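Local coordinates for mandelate racemase/muconate lactonizing enzyme family protein (Roseovarius nubinhibens ISM, PDB 3U4F) that probably acts as a magnesium-dependent hydro-lyase of the enolase superfamily, binding its metal ion in a TIM-barrel active site, at residues Cys234-Leu239 / Glu257-Leu262; Lys243-Ser246 / Asp252-Gly255; Ala165-Ala170 / Phe227-Glu232. All coordinates share one frame; numbering follows the deposited sequence.

Interaction 1 of 3, residues Cys234-Leu239 / Glu257-Leu262; sequences CPYWEL and EQDCDL. With MG (magnesium ion), chain E; GAI (guanidine), chain F.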
ATOM      1  N   CYS A 234     -15.792 -12.087  -3.584  1.00  9.55           N
ATOM      2  CA  CYS A 234     -14.726 -12.185  -4.579  1.00  9.82           C
ATOM      3  C   CYS A 234     -13.460 -11.449  -4.110  1.00  9.20           C
ATOM      4  O   CYS A 234     -13.531 -10.541  -3.273  1.00  8.93           O
ATOM      5  CB  CYS A 234     -15.196 -11.512  -5.861  1.00  9.74           C
ATOM      6  SG  CYS A 234     -16.691 -12.273  -6.608  1.00 12.44           S
ATOM      7  N   PRO A 235     -12.313 -11.760  -4.711  1.00  8.66           N
ATOM      8  CA  PRO A 235     -11.110 -10.978  -4.399  1.00  8.87           C
ATOM      9  C   PRO A 235     -11.385  -9.473  -4.283  1.00  8.90           C
ATOM     10  O   PRO A 235     -11.877  -8.841  -5.231  1.00  7.73           O
ATOM     11  CB  PRO A 235     -10.185 -11.287  -5.593  1.00  8.75           C
ATOM     12  CG  PRO A 235     -10.558 -12.775  -5.891  1.00 10.19           C
ATOM     13  CD  PRO A 235     -12.072 -12.727  -5.812  1.00  9.40           C
ATOM     14  N   TYR A 236     -11.067  -8.901  -3.122  1.00  9.02           N
ATOM     15  CA  TYR A 236     -11.513  -7.549  -2.821  1.00  8.72           C
ATOM     16  C   TYR A 236     -10.940  -6.521  -3.798  1.00  9.55           C
ATOM     17  O   TYR A 236     -11.512  -5.471  -4.001  1.00  9.53           O
ATOM     18  CB  TYR A 236     -11.170  -7.193  -1.364  1.00  8.71           C
ATOM     19  CG  TYR A 236      -9.704  -6.959  -1.081  1.00  8.81           C
ATOM     20  CD1 TYR A 236      -9.104  -5.725  -1.409  1.00 10.23           C
ATOM     21  CD2 TYR A 236      -8.921  -7.933  -0.444  1.00  8.98           C
ATOM     22  CE1 TYR A 236      -7.745  -5.481  -1.138  1.00 11.92           C
ATOM     23  CE2 TYR A 236      -7.532  -7.690  -0.167  1.00 11.12           C
ATOM     24  CZ  TYR A 236      -6.979  -6.460  -0.518  1.00 10.08           C
ATOM     25  OH  TYR A 236      -5.645  -6.157  -0.227  1.00 12.09           O
ATOM     26  N   TRP A 237      -9.794  -6.844  -4.393  1.00  9.89           N
ATOM     27  CA  TRP A 237      -9.121  -5.951  -5.328  1.00 11.14           C
ATOM     28  C   TRP A 237      -9.713  -6.003  -6.742  1.00 12.45           C
ATOM     29  O   TRP A 237      -9.251  -5.258  -7.621  1.00 13.61           O
ATOM     30  CB  TRP A 237      -7.615  -6.265  -5.373  1.00 11.09           C
ATOM     31  CG  TRP A 237      -7.249  -7.706  -5.734  1.00 10.10           C
ATOM     32  CD1 TRP A 237      -6.893  -8.173  -6.962  1.00 11.22           C
ATOM     33  CD2 TRP A 237      -7.169  -8.834  -4.843  1.00 10.20           C
ATOM     34  NE1 TRP A 237      -6.633  -9.525  -6.906  1.00  9.94           N
ATOM     35  CE2 TRP A 237      -6.765  -9.948  -5.612  1.00 10.63           C
ATOM     36  CE3 TRP A 237      -7.364  -8.997  -3.470  1.00 11.31           C
ATOM     37  CZ2 TRP A 237      -6.596 -11.219  -5.066  1.00 13.11           C
ATOM     38  CZ3 TRP A 237      -7.184 -10.271  -2.911  1.00 13.49           C
ATOM     39  CH2 TRP A 237      -6.812 -11.365  -3.717  1.00 13.07           C
ATOM     40  N   GLU A 238     -10.704  -6.874  -6.958  1.00 11.83           N
ATOM     41  CA  GLU A 238     -11.396  -6.965  -8.265  1.00 12.14           C
ATOM     42  C   GLU A 238     -12.814  -6.393  -8.162  1.00 11.79           C
ATOM     43  O   GLU A 238     -13.783  -7.127  -7.982  1.00 10.60           O
ATOM     44  CB  GLU A 238     -11.431  -8.417  -8.774  1.00 13.21           C
ATOM     45  CG  GLU A 238     -10.049  -9.021  -9.046  1.00 14.96           C
ATOM     46  CD  GLU A 238      -9.345  -8.419 -10.274  1.00 22.21           C
ATOM     47  OE1 GLU A 238      -9.941  -7.580 -11.005  1.00 22.13           O
ATOM     48  OE2 GLU A 238      -8.161  -8.768 -10.498  1.00 26.05           O
ATOM     49  N   LEU A 239     -12.928  -5.074  -8.260  1.00 10.06           N
ATOM     50  CA  LEU A 239     -14.213  -4.429  -7.958  1.00 11.34           C
ATOM     51  C   LEU A 239     -15.294  -4.854  -8.958  1.00 10.74           C
ATOM     52  O   LEU A 239     -16.456  -4.979  -8.601  1.00 10.73           O
ATOM     53  CB  LEU A 239     -14.088  -2.905  -7.953  1.00 10.58           C
ATOM     54  CG  LEU A 239     -13.130  -2.233  -6.946  1.00 12.93           C
ATOM     55  CD1 LEU A 239     -13.134  -0.743  -7.184  1.00 14.11           C
ATOM     56  CD2 LEU A 239     -13.595  -2.499  -5.544  1.00 12.76           C
ATOM     57  N   GLU A 257     -13.058  -3.897   3.841  1.00  5.87           N
ATOM     58  CA  GLU A 257     -12.207  -3.877   5.023  1.00  7.12           C
ATOM     59  C   GLU A 257     -10.727  -3.685   4.719  1.00  8.07           C
ATOM     60  O   GLU A 257     -10.039  -3.074   5.533  1.00  8.45           O
ATOM     61  CB  GLU A 257     -12.418  -5.088   5.919  1.00  7.96           C
ATOM     62  CG  GLU A 257     -11.895  -6.404   5.343  1.00  9.12           C
ATOM     63  CD  GLU A 257     -12.444  -7.554   6.111  1.00 11.92           C
ATOM     64  OE1 GLU A 257     -13.701  -7.657   6.223  1.00  6.94           O
ATOM     65  OE2 GLU A 257     -11.619  -8.358   6.591  1.00 11.04           O
ATOM     66  N   GLN A 258     -10.253  -4.161   3.556  1.00  6.94           N
ATOM     67  CA  GLN A 258      -8.814  -3.965   3.180  1.00  8.72           C
ATOM     68  C   GLN A 258      -8.556  -2.731   2.354  1.00  8.45           C
ATOM     69  O   GLN A 258      -7.432  -2.479   1.949  1.00  8.96           O
ATOM     70  CB  GLN A 258      -8.250  -5.179   2.428  1.00  7.82           C
ATOM     71  CG  GLN A 258      -8.072  -6.396   3.287  1.00  8.59           C
ATOM     72  CD  GLN A 258      -9.284  -7.326   3.338  1.00 10.32           C
ATOM     73  OE1 GLN A 258     -10.219  -7.245   2.525  1.00 14.12           O
ATOM     74  NE2 GLN A 258      -9.226  -8.270   4.251  1.00  4.58           N
ATOM     75  N   ASP A 259      -9.590  -1.944   2.105  1.00  9.01           N
ATOM     76  CA  ASP A 259      -9.444  -0.764   1.282  1.00  9.73           C
ATOM     77  C   ASP A 259      -8.994   0.450   2.086  1.00 10.08           C
ATOM     78  O   ASP A 259      -9.741   0.953   2.923  1.00 10.22           O
ATOM     79  CB  ASP A 259     -10.764  -0.489   0.582  1.00 10.41           C
ATOM     80  CG  ASP A 259     -10.979  -1.433  -0.577  1.00 13.64           C
ATOM     81  OD1 ASP A 259     -10.340  -1.208  -1.635  1.00 13.44           O
ATOM     82  OD2 ASP A 259     -11.712  -2.427  -0.412  1.00 13.09           O
ATOM     83  N   CYS A 260      -7.780   0.916   1.806  1.00  9.43           N
ATOM     84  CA  CYS A 260      -7.210   2.023   2.569  1.00 11.26           C
ATOM     85  C   CYS A 260      -7.025   3.267   1.671  1.00 11.17           C
ATOM     86  O   CYS A 260      -6.600   4.320   2.125  1.00 11.88           O
ATOM     87  CB  CYS A 260      -5.880   1.575   3.211  1.00 11.42           C
ATOM     88  SG  CYS A 260      -4.610   1.113   2.042  1.00 14.07           S
ATOM     89  N   ASP A 261      -7.402   3.146   0.399  1.00 11.82           N
ATOM     90  CA  ASP A 261      -7.166   4.196  -0.610  1.00 12.76           C
ATOM     91  C   ASP A 261      -8.475   4.936  -0.869  1.00 11.67           C
ATOM     92  O   ASP A 261      -9.426   4.345  -1.364  1.00 10.44           O
ATOM     93  CB  ASP A 261      -6.624   3.550  -1.908  1.00 13.75           C
ATOM     94  CG  ASP A 261      -6.417   4.551  -3.054  1.00 20.20           C
ATOM     95  OD1 ASP A 261      -6.793   5.734  -2.949  1.00 27.55           O
ATOM     96  OD2 ASP A 261      -5.856   4.135  -4.092  1.00 27.57           O
ATOM     97  N   LEU A 262      -8.520   6.232  -0.568  1.00 10.87           N
ATOM     98  CA  LEU A 262      -9.761   7.007  -0.747  1.00 11.00           C
ATOM     99  C   LEU A 262     -10.238   7.082  -2.199  1.00 11.70           C
ATOM    100  O   LEU A 262     -11.445   7.204  -2.457  1.00 10.21           O
ATOM    101  CB  LEU A 262      -9.662   8.413  -0.147  1.00 11.41           C
ATOM    102  CG  LEU A 262      -9.521   8.529   1.375  1.00 11.48           C
ATOM    103  CD1 LEU A 262      -9.275   9.960   1.801  1.00 13.17           C
ATOM    104  CD2 LEU A 262     -10.742   7.958   2.135  1.00 12.90           C
TER
HETATM  105 MG    MG E 371     -14.686  -9.437   6.469  1.00  9.54          MG
HETATM  106  C   GAI F 372     -14.154  -9.993   8.924  1.00  9.59           C
HETATM  107  N1  GAI F 372     -13.967 -10.297  10.182  1.00  7.01           N
HETATM  108  N2  GAI F 372     -13.338 -10.403   7.888  1.00  7.85           N
HETATM  109  N3  GAI F 372     -15.169  -9.188   8.569  1.00  7.17           N
HETATM  110  O   HOH W   1     -12.921  -3.942  -2.159  1.00 15.15           O
HETATM  111  O   HOH W   2     -10.087  -2.711  -3.882  1.00 19.95           O
HETATM  112  O   HOH W   3     -14.072 -10.030   4.675  1.00  9.90           O
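The Tyr236 ring is sandwiched. Over one face lies Gln258 CB, in a CH-pi contact 3.6 Å from the ring centroid and 16° off the ring normal; against the opposite face Trp237 sets its edge, with CE3 3.5 Å above the Tyr236 plane. Trp237 in turn has Pro235 CB over one of its own faces and Tyr236 CE2 at its edge, in plane. The Gln258 chain bends at chi2 and lays its amide plane over the phenol, 24° from parallel, while Asp259 OD2 approaches the ring obliquely. Tyr236 CG stands between the backbone N and the carbonyl carbon (chi1 72°), which swings the ring across to the 257-262 segment. Its hydroxyl goes on to the dimer interface and hydrogen-bonds His93 O of the second subunit. Both segments are loops that follow barrel strands, 229-231 and 253-255, and lead into the next helices, so this is packing between successive beta-to-alpha loops at the active-site end of a TIM barrel. With an alanine in place of Tyr236, Gln258 CB and the Trp237 edge would probably lose the surface that separates them, and His93 O of the neighbouring subunit its hydroxyl partner. Two waters reinforce the backbone side: both donate to Tyr236 O, one also to Asp259 OD2 (2.6 Å from water 1) and the other to Asp259 OD1 (2.7 Å from water 2), so each oxygen of this buried carboxylate receives a bond. One residue before Gln258, Glu257 runs alongside it and binds magnesium through OE1 at 2.0 Å, its OE2 lying 3.0 Å from guanidine N2 and paired with Lys94 of the second subunit.

Interaction 2 of 3, residues Lys243-Ser246 / Asp252-Gly255; sequences KEVS and DVTG. With MG (magnesium ion), chain G.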
ATOM      1  N   LYS A 243     -19.070  -6.302  -8.088  1.00 10.62           N
ATOM      2  CA  LYS A 243     -20.265  -5.672  -8.672  1.00 11.74           C
ATOM      3  C   LYS A 243     -21.157  -6.689  -9.403  1.00 12.13           C
ATOM      4  O   LYS A 243     -22.381  -6.698  -9.243  1.00 11.56           O
ATOM      5  CB  LYS A 243     -19.841  -4.568  -9.624  1.00 11.10           C
ATOM      6  CG  LYS A 243     -20.984  -3.753 -10.231  1.00 14.63           C
ATOM      7  CD  LYS A 243     -20.404  -2.615 -11.056  1.00 20.77           C
ATOM      8  CE  LYS A 243     -21.357  -2.111 -12.136  1.00 25.13           C
ATOM      9  NZ  LYS A 243     -22.369  -1.239 -11.510  1.00 25.37           N
ATOM     10  N   GLU A 244     -20.548  -7.550 -10.216  1.00 12.62           N
ATOM     11  CA  GLU A 244     -21.333  -8.600 -10.873  1.00 12.60           C
ATOM     12  C   GLU A 244     -22.152  -9.422  -9.880  1.00 12.03           C
ATOM     13  O   GLU A 244     -23.324  -9.754 -10.137  1.00 10.26           O
ATOM     14  CB  GLU A 244     -20.440  -9.540 -11.685  1.00 13.89           C
ATOM     15  CG  GLU A 244     -21.274 -10.349 -12.695  1.00 17.41           C
ATOM     16  CD  GLU A 244     -20.464 -11.407 -13.433  1.00 21.55           C
ATOM     17  OE1 GLU A 244     -19.224 -11.225 -13.595  1.00 17.41           O
ATOM     18  OE2 GLU A 244     -21.104 -12.414 -13.836  1.00 20.96           O
ATOM     19  N   VAL A 245     -21.540  -9.769  -8.750  1.00 10.50           N
ATOM     20  CA  VAL A 245     -22.239 -10.537  -7.729  1.00 10.42           C
ATOM     21  C   VAL A 245     -23.400  -9.759  -7.097  1.00 10.19           C
ATOM     22  O   VAL A 245     -24.523 -10.280  -7.017  1.00 10.17           O
ATOM     23  CB  VAL A 245     -21.262 -11.058  -6.659  1.00  9.94           C
ATOM     24  CG1 VAL A 245     -21.994 -11.899  -5.622  1.00  8.76           C
ATOM     25  CG2 VAL A 245     -20.135 -11.869  -7.349  1.00  8.89           C
ATOM     26  N   SER A 246     -23.123  -8.526  -6.652  1.00 10.93           N
ATOM     27  CA  SER A 246     -24.161  -7.587  -6.167  1.00 12.22           C
ATOM     28  C   SER A 246     -25.299  -7.457  -7.146  1.00 11.54           C
ATOM     29  O   SER A 246     -26.466  -7.493  -6.752  1.00 11.18           O
ATOM     30  CB  SER A 246     -23.585  -6.166  -5.977  1.00 12.41           C
ATOM     31  OG  SER A 246     -22.725  -6.217  -4.880  1.00 19.25           O
ATOM     32  N   ASP A 252     -27.768  -8.613   0.451  1.00 11.12           N
ATOM     33  CA  ASP A 252     -26.750  -7.561   0.541  1.00 10.34           C
ATOM     34  C   ASP A 252     -25.375  -8.193   0.396  1.00  9.79           C
ATOM     35  O   ASP A 252     -25.045  -9.157   1.115  1.00 10.22           O
ATOM     36  CB  ASP A 252     -26.780  -6.846   1.908  1.00 10.52           C
ATOM     37  CG  ASP A 252     -27.895  -5.811   2.031  1.00 13.35           C
ATOM     38  OD1 ASP A 252     -28.472  -5.379   1.008  1.00 14.10           O
ATOM     39  OD2 ASP A 252     -28.173  -5.415   3.181  1.00 13.85           O
ATOM     40  N   VAL A 253     -24.595  -7.632  -0.516  1.00  9.04           N
ATOM     41  CA  VAL A 253     -23.170  -7.960  -0.697  1.00  8.53           C
ATOM     42  C   VAL A 253     -22.389  -6.766  -0.119  1.00  8.58           C
ATOM     43  O   VAL A 253     -22.726  -5.594  -0.357  1.00  8.51           O
ATOM     44  CB  VAL A 253     -22.823  -8.192  -2.190  1.00  8.07           C
ATOM     45  CG1 VAL A 253     -21.285  -8.262  -2.445  1.00  9.84           C
ATOM     46  CG2 VAL A 253     -23.519  -9.466  -2.727  1.00  7.35           C
ATOM     47  N   THR A 254     -21.356  -7.082   0.656  1.00  9.17           N
ATOM     48  CA  THR A 254     -20.716  -6.095   1.530  1.00  8.75           C
ATOM     49  C   THR A 254     -19.204  -6.230   1.372  1.00  9.22           C
ATOM     50  O   THR A 254     -18.707  -7.302   1.018  1.00  8.86           O
ATOM     51  CB  THR A 254     -21.162  -6.281   2.999  1.00  9.32           C
ATOM     52  OG1 THR A 254     -20.465  -7.370   3.607  1.00 10.06           O
ATOM     53  CG2 THR A 254     -22.697  -6.592   3.085  1.00  9.16           C
ATOM     54  N   GLY A 255     -18.473  -5.139   1.578  1.00  8.64           N
ATOM     55  CA  GLY A 255     -17.017  -5.259   1.608  1.00  8.38           C
ATOM     56  C   GLY A 255     -16.327  -3.933   1.832  1.00  8.03           C
ATOM     57  O   GLY A 255     -16.989  -2.890   1.967  1.00  7.21           O
TER
HETATM   58 MG    MG G 374     -27.916  -7.081  -5.348  1.00 14.63          MG
HETATM   59  O   HOH W   4     -26.685  -7.560  -3.713  1.00 13.25           O
HETATM   60  O   HOH W   5     -27.202  -5.078  -5.313  1.00 12.03           O
HETATM   61  O   HOH W   6     -29.506  -6.402  -4.058  1.00 13.44           O
HETATM   62  O   HOH W   7     -29.297  -6.553  -6.941  1.00 11.03           O
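Ser246 and Val253 make the close part of this contact. The serine OG sits 3.3 Å from Val253 CB and 3.5 Å from Val253 CG1, resting against the branch point of the valine; its polar partner is elsewhere, in a hydrogen bond with Ala273 O. Val253 CG1 stands anti to the backbone N (chi1 169°), which keeps that methyl beside the hydroxyl oxygen and turns CG2 to the helix. There the fit is looser: Val245 CG1 comes to 4.1 Å from Val253 CG2, the two side chains crossing at about a right angle, and no hydrogen bond joins the segments. The solvent side is that of the Ser246 carbonyl, whose O binds a second magnesium ion at 2.1 Å; Leu249 O supplies another ligand, and four waters complete a six-ligand shell. The two carbonyls lie around the C-terminal end of helix 239-248, where the helix dipole would probably favour a cation. This helix is the connection of the beta-alpha-beta unit that runs from strand 229-231 to strand 253-255, and here it packs on the strand it leads to. Val245 also meets Pro212 and Ala215 of helix 212-224, while strand 253-255 is hydrogen-bonded between strands 229-231 and 276-277, with Thr254 turned away from the helix towards His229 and Glu231.

Interaction 3 of 3, residues Ala165-Ala170 / Phe227-Glu232; sequences AFKVRA and FSHFEE. With MG (magnesium ion), chain E; GAI (guanidine), chain F.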
ATOM      1  N   ALA A 165     -27.652 -11.880  16.059  1.00 10.83           N
ATOM      2  CA  ALA A 165     -26.995 -11.842  14.744  1.00  9.96           C
ATOM      3  C   ALA A 165     -25.641 -12.540  14.851  1.00  9.96           C
ATOM      4  O   ALA A 165     -24.936 -12.392  15.861  1.00  9.35           O
ATOM      5  CB  ALA A 165     -26.802 -10.394  14.305  1.00 10.35           C
ATOM      6  N   PHE A 166     -25.269 -13.286  13.813  1.00  8.99           N
ATOM      7  CA  PHE A 166     -24.126 -14.209  13.894  1.00  9.75           C
ATOM      8  C   PHE A 166     -23.458 -14.301  12.523  1.00 10.08           C
ATOM      9  O   PHE A 166     -24.141 -14.483  11.517  1.00  9.52           O
ATOM     10  CB  PHE A 166     -24.569 -15.622  14.313  1.00  9.81           C
ATOM     11  CG  PHE A 166     -25.418 -15.655  15.565  1.00 10.56           C
ATOM     12  CD1 PHE A 166     -24.837 -15.876  16.801  1.00 11.53           C
ATOM     13  CD2 PHE A 166     -26.790 -15.459  15.486  1.00 11.81           C
ATOM     14  CE1 PHE A 166     -25.617 -15.892  17.966  1.00 12.27           C
ATOM     15  CE2 PHE A 166     -27.579 -15.440  16.631  1.00 13.09           C
ATOM     16  CZ  PHE A 166     -26.982 -15.657  17.878  1.00 13.32           C
ATOM     17  N   LYS A 167     -22.132 -14.171  12.485  1.00 10.00           N
ATOM     18  CA  LYS A 167     -21.416 -14.286  11.209  1.00  8.85           C
ATOM     19  C   LYS A 167     -20.456 -15.472  11.232  1.00  9.09           C
ATOM     20  O   LYS A 167     -19.681 -15.633  12.189  1.00  8.77           O
ATOM     21  CB  LYS A 167     -20.674 -12.981  10.842  1.00  9.52           C
ATOM     22  CG  LYS A 167     -20.037 -13.017   9.447  1.00  9.57           C
ATOM     23  CD  LYS A 167     -19.549 -11.648   8.995  1.00  8.87           C
ATOM     24  CE  LYS A 167     -18.144 -11.384   9.500  1.00  8.76           C
ATOM     25  NZ  LYS A 167     -17.753 -10.023   9.054  1.00 10.29           N
ATOM     26  N   VAL A 168     -20.504 -16.295  10.179  1.00  8.41           N
ATOM     27  CA  VAL A 168     -19.593 -17.430  10.027  1.00  8.90           C
ATOM     28  C   VAL A 168     -18.827 -17.296   8.704  1.00  8.61           C
ATOM     29  O   VAL A 168     -19.024 -16.334   7.969  1.00  8.26           O
ATOM     30  CB  VAL A 168     -20.375 -18.791  10.103  1.00  9.43           C
ATOM     31  CG1 VAL A 168     -21.114 -18.879  11.413  1.00  9.79           C
ATOM     32  CG2 VAL A 168     -21.312 -18.905   8.945  1.00  8.30           C
ATOM     33  N   ARG A 169     -17.930 -18.230   8.415  1.00  8.12           N
ATOM     34  CA  ARG A 169     -17.055 -18.116   7.262  1.00  8.22           C
ATOM     35  C   ARG A 169     -17.474 -19.087   6.151  1.00  8.79           C
ATOM     36  O   ARG A 169     -17.878 -20.205   6.438  1.00  9.04           O
ATOM     37  CB  ARG A 169     -15.630 -18.433   7.673  1.00  7.42           C
ATOM     38  CG  ARG A 169     -15.116 -17.551   8.815  1.00  6.96           C
ATOM     39  CD  ARG A 169     -14.840 -16.113   8.312  1.00  9.30           C
ATOM     40  NE  ARG A 169     -14.969 -15.142   9.415  1.00  7.53           N
ATOM     41  CZ  ARG A 169     -14.710 -13.849   9.292  1.00  7.29           C
ATOM     42  NH1 ARG A 169     -14.215 -13.386   8.144  1.00  6.82           N
ATOM     43  NH2 ARG A 169     -14.939 -13.028  10.314  1.00  6.76           N
ATOM     44  N   ALA A 170     -17.333 -18.651   4.906  1.00  9.35           N
ATOM     45  CA  ALA A 170     -17.494 -19.499   3.709  1.00 10.00           C
ATOM     46  C   ALA A 170     -16.154 -19.665   2.995  1.00 10.80           C
ATOM     47  O   ALA A 170     -15.270 -18.818   3.114  1.00 10.21           O
ATOM     48  CB  ALA A 170     -18.472 -18.861   2.750  1.00  9.90           C
ATOM     49  N   PHE A 227     -30.087 -16.008   4.827  1.00 12.78           N
ATOM     50  CA  PHE A 227     -28.970 -15.120   5.184  1.00 11.33           C
ATOM     51  C   PHE A 227     -29.217 -13.695   4.682  1.00 10.97           C
ATOM     52  O   PHE A 227     -29.915 -13.471   3.673  1.00 10.74           O
ATOM     53  CB  PHE A 227     -27.629 -15.654   4.667  1.00 11.62           C
ATOM     54  CG  PHE A 227     -27.007 -16.716   5.529  1.00 10.80           C
ATOM     55  CD1 PHE A 227     -27.645 -17.960   5.746  1.00 11.54           C
ATOM     56  CD2 PHE A 227     -25.740 -16.504   6.085  1.00  9.96           C
ATOM     57  CE1 PHE A 227     -27.026 -18.968   6.512  1.00 11.55           C
ATOM     58  CE2 PHE A 227     -25.116 -17.488   6.863  1.00  8.13           C
ATOM     59  CZ  PHE A 227     -25.754 -18.725   7.072  1.00 12.24           C
ATOM     60  N   SER A 228     -28.648 -12.707   5.376  1.00  9.53           N
ATOM     61  CA  SER A 228     -28.931 -11.314   5.050  1.00 10.03           C
ATOM     62  C   SER A 228     -27.708 -10.442   4.730  1.00  9.09           C
ATOM     63  O   SER A 228     -27.857  -9.223   4.523  1.00  8.71           O
ATOM     64  CB  SER A 228     -29.757 -10.659   6.171  1.00 10.79           C
ATOM     65  OG  SER A 228     -29.169 -10.965   7.440  1.00 10.56           O
ATOM     66  N   HIS A 229     -26.526 -11.075   4.632  1.00  8.15           N
ATOM     67  CA  HIS A 229     -25.261 -10.323   4.522  1.00  7.21           C
ATOM     68  C   HIS A 229     -24.224 -11.304   3.953  1.00  6.15           C
ATOM     69  O   HIS A 229     -23.956 -12.344   4.557  1.00  6.76           O
ATOM     70  CB  HIS A 229     -24.901  -9.841   5.949  1.00  7.08           C
ATOM     71  CG  HIS A 229     -23.546  -9.216   6.101  1.00  8.20           C
ATOM     72  ND1 HIS A 229     -23.378  -7.916   6.532  1.00  9.98           N
ATOM     73  CD2 HIS A 229     -22.299  -9.722   5.940  1.00  8.87           C
ATOM     74  CE1 HIS A 229     -22.086  -7.643   6.623  1.00  8.36           C
ATOM     75  NE2 HIS A 229     -21.410  -8.724   6.269  1.00  9.59           N
ATOM     76  N   PHE A 230     -23.668 -10.967   2.801  1.00  6.31           N
ATOM     77  CA  PHE A 230     -22.700 -11.820   2.087  1.00  5.63           C
ATOM     78  C   PHE A 230     -21.470 -10.953   1.831  1.00  6.03           C
ATOM     79  O   PHE A 230     -21.447 -10.095   0.928  1.00  7.31           O
ATOM     80  CB  PHE A 230     -23.367 -12.271   0.774  1.00  5.69           C
ATOM     81  CG  PHE A 230     -22.555 -13.234  -0.056  1.00  6.46           C
ATOM     82  CD1 PHE A 230     -21.479 -13.930   0.472  1.00  7.41           C
ATOM     83  CD2 PHE A 230     -22.947 -13.485  -1.365  1.00  8.39           C
ATOM     84  CE1 PHE A 230     -20.762 -14.855  -0.319  1.00  9.17           C
ATOM     85  CE2 PHE A 230     -22.238 -14.416  -2.168  1.00  8.67           C
ATOM     86  CZ  PHE A 230     -21.168 -15.089  -1.647  1.00  8.45           C
ATOM     87  N   GLU A 231     -20.448 -11.175   2.643  1.00  5.73           N
ATOM     88  CA  GLU A 231     -19.295 -10.304   2.684  1.00  5.43           C
ATOM     89  C   GLU A 231     -18.130 -10.835   1.846  1.00  5.54           C
ATOM     90  O   GLU A 231     -17.825 -12.008   1.901  1.00  7.36           O
ATOM     91  CB  GLU A 231     -18.885 -10.122   4.142  1.00  5.81           C
ATOM     92  CG  GLU A 231     -17.655  -9.257   4.349  1.00  6.91           C
ATOM     93  CD  GLU A 231     -17.543  -8.801   5.789  1.00  9.68           C
ATOM     94  OE1 GLU A 231     -18.578  -8.875   6.521  1.00  8.10           O
ATOM     95  OE2 GLU A 231     -16.432  -8.343   6.171  1.00  7.43           O
ATOM     96  N   GLU A 232     -17.518  -9.925   1.092  1.00  6.23           N
ATOM     97  CA  GLU A 232     -16.285 -10.136   0.335  1.00  7.62           C
ATOM     98  C   GLU A 232     -16.346 -11.417  -0.495  1.00  7.62           C
ATOM     99  O   GLU A 232     -15.520 -12.289  -0.342  1.00  8.17           O
ATOM    100  CB  GLU A 232     -15.055 -10.093   1.279  1.00  7.18           C
ATOM    101  CG  GLU A 232     -13.714  -9.838   0.579  1.00  8.78           C
ATOM    102  CD  GLU A 232     -12.587  -9.618   1.582  1.00  9.95           C
ATOM    103  OE1 GLU A 232     -12.797  -8.767   2.472  1.00 10.63           O
ATOM    104  OE2 GLU A 232     -11.507 -10.272   1.455  1.00  9.20           O
TER
HETATM  105 MG    MG E 371     -14.686  -9.437   6.469  1.00  9.54          MG
HETATM  106  C   GAI F 372     -14.154  -9.993   8.924  1.00  9.59           C
HETATM  107  N1  GAI F 372     -13.967 -10.297  10.182  1.00  7.01           N
HETATM  108  N2  GAI F 372     -13.338 -10.403   7.888  1.00  7.85           N
HETATM  109  N3  GAI F 372     -15.169  -9.188   8.569  1.00  7.17           N
HETATM  110  O   HOH W   3     -14.072 -10.030   4.675  1.00  9.90           O
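Lys167 NZ and Glu231 OE1 form a salt bridge of 2.9 Å, the ammonium coming from above the carboxylate, 44° out of its plane. The same oxygen accepts a nearly straight bond from His229 NE2 (2.8 Å, 170°): NE2 meets OE1 on the anti side, somewhat out of the carboxylate plane, and OE1 lies close to the plane of the imidazole. Gln278 NE2 is a further donor. With these bonds the Glu231 carboxylate is probably held against rotation, and its other oxygen is presented to the metal: OE2 binds magnesium at 2.1 Å. Glu231 reaches this point as an extended chain with CG anti to the backbone N (chi1 178°), whereas Lys167 bends at chi3 to bring NZ across it at about a right angle. Guanidine chelates the same ion through N2 and N3. Lys167 NZ is 2.8 Å from guanidine N3, and guanidine N1 lies at the edge of the Arg169 guanidinium, near its plane, 2.9 Å from Arg169 NH2. Water 3, also on the magnesium, is 2.8 Å from Glu232 OE1. Away from the metal the contact thins to packing: Lys167 CD approaches His229 NE2 at 4.4 Å, oblique to the imidazole, and both side chains rest on Leu203. That residue belongs to strand 201-205, which separates the two segments in the sheet, and the long side chains of Lys167 and Glu231 meet across it. Phe230 packs on Leu218 and Leu222 of helix 212-224. Asp205 and Glu257 complete the protein ligands of the ion, an arrangement characteristic of the enolase superfamily, in which acidic residues at the C-terminal ends of successive barrel strands hold the magnesium.

In the fold
Interactions 1 and 3 meet at the active-site magnesium, where Glu257 OE1 and Glu231 OE2 come within 2.8 Å of each other as ligands of one ion, and both border the guanidine. Interaction 2 lies inside the chain loop closed by interaction 1 and touches it where Cys234 SG meets Val245 CG2 at 3.5 Å. It also borders interaction 3 in the barrel sheet, since Asp252 O to Phe230 N (2.8 Å) and Thr254 O to Glu232 N (2.9 Å) probably join the neighbouring strands. The magnesium at Ser246 O lies 17.9 Å from the magnesium bound by Glu231 and Glu257, and is thus a separate site.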